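Local coordinates for ornithine carbamoyltransferase, mitochondrial (Coccidioides immitis, PDB 3SDS), which catalyses the transfer of the carbamoyl group from carbamoyl phosphate to L-ornithine, giving L-citrulline and phosphate in arginine biosynthesis, at residues V194-N199 against I277-A282; F304-C307 against E313-S316. One frame throughout, in Å; residues are numbered along the deposited sequence.

Contact 1: residues V194-N199 against I277-A282; sequences VGDANN and IKRLEA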
loop_
_atom_site.group_PDB
_atom_site.type_symbol
_atom_site.label_atom_id
_atom_site.label_comp_id
_atom_site.label_asym_id
_atom_site.label_seq_id
_atom_site.Cartn_x
_atom_site.Cartn_y
_atom_site.Cartn_z
ATOM N N VAL A 194 -17.448 -20.777 25.416
ATOM C CA VAL A 194 -17.075 -22.203 25.420
ATOM C C VAL A 194 -15.854 -22.423 24.526
ATOM O O VAL A 194 -15.928 -22.218 23.318
ATOM C CB VAL A 194 -18.259 -23.127 24.985
ATOM C CG1 VAL A 194 -17.859 -24.601 25.014
ATOM C CG2 VAL A 194 -19.470 -22.905 25.859
ATOM N N GLY A 195 -14.736 -22.832 25.125
ATOM C CA GLY A 195 -13.488 -23.041 24.379
ATOM C C GLY A 195 -12.227 -22.626 25.122
ATOM O O GLY A 195 -12.177 -22.694 26.338
ATOM N N ASP A 196 -11.207 -22.192 24.388
ATOM C CA ASP A 196 -9.957 -21.758 25.006
ATOM C C ASP A 196 -10.030 -20.328 25.569
ATOM O O ASP A 196 -10.763 -19.479 25.044
ATOM C CB ASP A 196 -8.779 -21.891 24.022
ATOM C CG ASP A 196 -7.397 -21.625 24.688
ATOM O OD1 ASP A 196 -7.199 -21.923 25.908
ATOM O OD2 ASP A 196 -6.497 -21.120 23.971
ATOM N N ALA A 197 -9.272 -20.084 26.641
ATOM C CA ALA A 197 -9.174 -18.764 27.264
ATOM C C ALA A 197 -8.110 -17.948 26.552
ATOM O O ALA A 197 -6.922 -18.245 26.664
ATOM C CB ALA A 197 -8.814 -18.907 28.737
ATOM N N ASN A 198 -8.510 -16.926 25.811
ATOM C CA ASN A 198 -7.518 -16.155 25.088
ATOM C C ASN A 198 -7.745 -14.651 25.131
ATOM O O ASN A 198 -8.699 -14.171 25.768
ATOM C CB ASN A 198 -7.382 -16.663 23.641
ATOM C CG ASN A 198 -8.661 -16.491 22.815
ATOM O OD1 ASN A 198 -9.491 -15.611 23.073
ATOM N ND2 ASN A 198 -8.806 -17.328 21.798
ATOM N N ASN A 199 -6.858 -13.928 24.441
ATOM C CA ASN A 199 -6.902 -12.469 24.332
ATOM C C ASN A 199 -8.299 -11.857 24.158
ATOM O O ASN A 199 -8.648 -10.924 24.886
ATOM C CB ASN A 199 -5.907 -11.937 23.274
ATOM C CG ASN A 199 -6.086 -12.565 21.868
ATOM O OD1 ASN A 199 -7.066 -13.262 21.569
ATOM N ND2 ASN A 199 -5.123 -12.288 20.998
ATOM N N ILE A 277 -1.392 -31.686 18.439
ATOM C CA ILE A 277 -1.773 -33.060 18.821
ATOM C C ILE A 277 -2.355 -33.123 20.242
ATOM O O ILE A 277 -3.411 -33.736 20.464
ATOM C CB ILE A 277 -0.602 -34.083 18.653
ATOM N N LYS A 278 -1.672 -32.465 21.183
ATOM C CA LYS A 278 -2.124 -32.401 22.572
ATOM C C LYS A 278 -3.545 -31.834 22.662
ATOM O O LYS A 278 -4.403 -32.410 23.341
ATOM C CB LYS A 278 -1.145 -31.588 23.432
ATOM N N ARG A 279 -3.791 -30.737 21.939
ATOM C CA ARG A 279 -5.073 -30.008 21.996
ATOM C C ARG A 279 -6.318 -30.746 21.480
ATOM O O ARG A 279 -7.377 -30.679 22.112
ATOM C CB ARG A 279 -4.959 -28.634 21.318
ATOM C CG ARG A 279 -4.314 -27.577 22.193
ATOM C CD ARG A 279 -3.710 -26.464 21.352
ATOM N NE ARG A 279 -2.788 -25.639 22.134
ATOM C CZ ARG A 279 -3.067 -24.433 22.632
ATOM N NH1 ARG A 279 -4.257 -23.863 22.431
ATOM N NH2 ARG A 279 -2.139 -23.793 23.334
ATOM N N LEU A 280 -6.193 -31.436 20.345
ATOM C CA LEU A 280 -7.358 -32.025 19.659
ATOM C C LEU A 280 -8.146 -33.029 20.530
ATOM O O LEU A 280 -9.387 -33.043 20.486
ATOM C CB LEU A 280 -6.961 -32.611 18.287
ATOM C CG LEU A 280 -6.301 -31.668 17.245
ATOM C CD1 LEU A 280 -5.363 -32.394 16.265
ATOM C CD2 LEU A 280 -7.321 -30.803 16.473
ATOM N N GLU A 281 -7.429 -33.832 21.333
ATOM C CA GLU A 281 -8.051 -34.779 22.284
ATOM C C GLU A 281 -8.725 -34.070 23.475
ATOM O O GLU A 281 -9.780 -34.509 23.947
ATOM C CB GLU A 281 -7.037 -35.822 22.782
ATOM N N ALA A 282 -8.115 -32.968 23.928
ATOM C CA ALA A 282 -8.556 -32.211 25.122
ATOM C C ALA A 282 -9.904 -31.463 25.002
ATOM O O ALA A 282 -10.672 -31.412 25.972
ATOM C CB ALA A 282 -7.453 -31.255 25.579
#
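D196, in the loop that leaves strand 190-194, and R279, on the short, weakly bonded helix 277-282, mark the closest backbone approach, with their CA atoms 10.0 Å apart, a gap that R279 spans with its long side chain. R279 does most of the reaching. Its chain runs extended from CG to NE and brings the guanidinium up to the carboxylate of D196. The two meet in a long salt bridge, NH1 of R279 lying 3.9 Å from OD2 of D196. OD2 of D196 sits at the edge of the guanidinium, near its plane, yet the two flat groups stand almost perpendicular, 87° apart. Such a single-atom approach is a loose electrostatic attraction and lacks the paired, coplanar bonds of a bidentate bridge. The anti chi1 (-172°) carries the acid of D196 out to where the guanidinium of R279 arrives; Y223, in another loop, touches both side chains.

The loop follows the central strand of the parallel sheet in the Asp/Orn-binding domain, a Rossmann-like arrangement in which the turn after a strand leads into a helix that here begins at the probable ornithine site. G195, next after the strand, has backbone angles at which a CB would press on the carbonyl O of V194. N198 then serves as N-cap of helix 199-210, its OD1 accepting a weak hydrogen bond from the N of V200, while its ND2 donates to D265. An asparagine suits this place because one amide can do both jobs. N199, which by similarity binds L-ornithine, begins that helix and holds the carbonyl of C151 through ND2.

Contact 2: residues F304-C307 against E313-S316; sequences FMHC and EEVS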
loop_
_atom_site.group_PDB
_atom_site.type_symbol
_atom_site.label_atom_id
_atom_site.label_comp_id
_atom_site.label_asym_id
_atom_site.label_seq_id
_atom_site.Cartn_x
_atom_site.Cartn_y
_atom_site.Cartn_z
ATOM N N PHE A 304 -25.557 -16.650 18.399
ATOM C CA PHE A 304 -24.188 -17.139 18.288
ATOM C C PHE A 304 -23.193 -16.090 17.768
ATOM O O PHE A 304 -23.512 -15.315 16.845
ATOM C CB PHE A 304 -24.145 -18.391 17.407
ATOM C CG PHE A 304 -22.758 -18.914 17.172
ATOM C CD1 PHE A 304 -22.070 -19.583 18.186
ATOM C CD2 PHE A 304 -22.129 -18.721 15.945
ATOM C CE1 PHE A 304 -20.781 -20.059 17.975
ATOM C CE2 PHE A 304 -20.839 -19.193 15.723
ATOM C CZ PHE A 304 -20.161 -19.855 16.743
ATOM N N MET A 305 -21.990 -16.094 18.359
ATOM C CA MET A 305 -20.898 -15.157 18.040
ATOM C C MET A 305 -19.509 -15.837 18.012
ATOM O O MET A 305 -19.184 -16.656 18.879
ATOM C CB MET A 305 -20.896 -13.994 19.030
ATOM C CG MET A 305 -22.081 -13.043 18.884
ATOM S SD MET A 305 -22.101 -11.688 20.079
ATOM C CE MET A 305 -20.644 -10.788 19.546
ATOM N N HIS A 306 -18.701 -15.467 17.016
ATOM C CA HIS A 306 -17.351 -15.986 16.761
ATOM C C HIS A 306 -16.640 -14.863 15.982
ATOM O O HIS A 306 -17.200 -14.302 15.050
ATOM C CB HIS A 306 -17.476 -17.256 15.908
ATOM C CG HIS A 306 -16.197 -18.019 15.696
ATOM N ND1 HIS A 306 -14.988 -17.417 15.414
ATOM C CD2 HIS A 306 -15.962 -19.354 15.651
ATOM C CE1 HIS A 306 -14.059 -18.343 15.251
ATOM N NE2 HIS A 306 -14.626 -19.529 15.383
ATOM N N CYS A 307 -15.419 -14.500 16.350
ATOM C CA CYS A 307 -14.791 -13.332 15.718
ATOM C C CYS A 307 -14.036 -13.570 14.397
ATOM O O CYS A 307 -13.428 -12.638 13.863
ATOM C CB CYS A 307 -13.874 -12.616 16.705
ATOM S SG CYS A 307 -12.416 -13.574 17.095
ATOM N N GLU A 313 -13.955 -27.136 13.679
ATOM C CA GLU A 313 -13.815 -27.855 14.928
ATOM C C GLU A 313 -14.625 -27.212 16.052
ATOM O O GLU A 313 -15.251 -27.932 16.826
ATOM C CB GLU A 313 -12.339 -28.017 15.299
ATOM C CG GLU A 313 -11.552 -28.996 14.378
ATOM C CD GLU A 313 -10.863 -28.336 13.148
ATOM O OE1 GLU A 313 -11.184 -27.173 12.780
ATOM O OE2 GLU A 313 -9.991 -29.006 12.544
ATOM N N GLU A 314 -14.642 -25.870 16.118
ATOM C CA GLU A 314 -15.286 -25.136 17.234
ATOM C C GLU A 314 -16.805 -25.095 17.193
ATOM O O GLU A 314 -17.452 -25.021 18.242
ATOM C CB GLU A 314 -14.803 -23.691 17.360
ATOM C CG GLU A 314 -13.374 -23.443 17.033
ATOM C CD GLU A 314 -13.182 -23.008 15.601
ATOM O OE1 GLU A 314 -12.291 -23.585 14.941
ATOM O OE2 GLU A 314 -13.912 -22.095 15.140
ATOM N N VAL A 315 -17.376 -25.119 15.993
ATOM C CA VAL A 315 -18.810 -24.937 15.864
ATOM C C VAL A 315 -19.348 -25.659 14.643
ATOM O O VAL A 315 -18.638 -25.810 13.657
ATOM C CB VAL A 315 -19.175 -23.424 15.847
ATOM C CG1 VAL A 315 -18.577 -22.702 14.626
ATOM C CG2 VAL A 315 -20.680 -23.234 15.942
ATOM N N SER A 316 -20.602 -26.101 14.725
ATOM C CA SER A 316 -21.256 -26.851 13.638
ATOM C C SER A 316 -21.771 -25.935 12.530
ATOM O O SER A 316 -22.118 -24.777 12.782
ATOM C CB SER A 316 -22.392 -27.737 14.177
ATOM O OG SER A 316 -23.607 -27.022 14.318
#
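Strand 303-306 and the loop 313-316 keep their backbones well apart, the nearest CA atoms, those of H306 and V315, being 9.1 Å from each other; the space between is bridged by side chains from both segments. H306 and E314 form its polar half. NE2 of H306 donates to OE2 of E314 over 2.7 Å, with an N-H...O angle of 160°. The acceptor lies practically in the imidazole plane, where a ring N-H points, but the donor meets OE2 on the anti side and 30° out of the carboxylate plane. A bend at chi2 (95°) turns the acid of E314 toward the ring, and the two side chains cross at about a right angle. At its other nitrogen, ND1, H306 is hydrogen-bonded to the backbone N of L308, so both ring nitrogens are engaged and the ring's rotation is fixed. Histidine fits here by offering a donor and an acceptor on one rigid ring, and the buried carboxylate would probably be stabilised by this bond.

The strand is one of the two outermost of the five in the parallel sheet of the Asp/Orn-binding domain, beside strand 261-264. C307, by similarity the proton acceptor, follows H306 directly in the chain, and five residues separate the two segments.

F304 and V315 make the apolar half, approaching from opposite directions. CG2 of V315 comes obliquely to the ring, 3.5 Å from CZ of F304, with CE1 and CE2 flanking it. Beyond V315, S316 is the N-cap of helix 317-320, its OG bonded to the N of V319, a role suited to a short hydroxyl side chain.

Contacts 1 and 2 lie in series along the chain, both in the Asp/Orn-binding domain and on the same side of the chain's centre. Their centres are 13 Å apart and their nearest atoms about 5 Å, without touching. D265, which by similarity binds L-ornithine, is near both: its side chain is about 6 Å from that of D196 in contact 1 and about 4 Å from that of H306 in contact 2. The 194-199 loop contributes N199 to the probable ornithine site, while 304-307 ends in C307, whose side chain is about 11 Å from that of D196. Contact 1 is a surface salt bridge; contact 2 is buried.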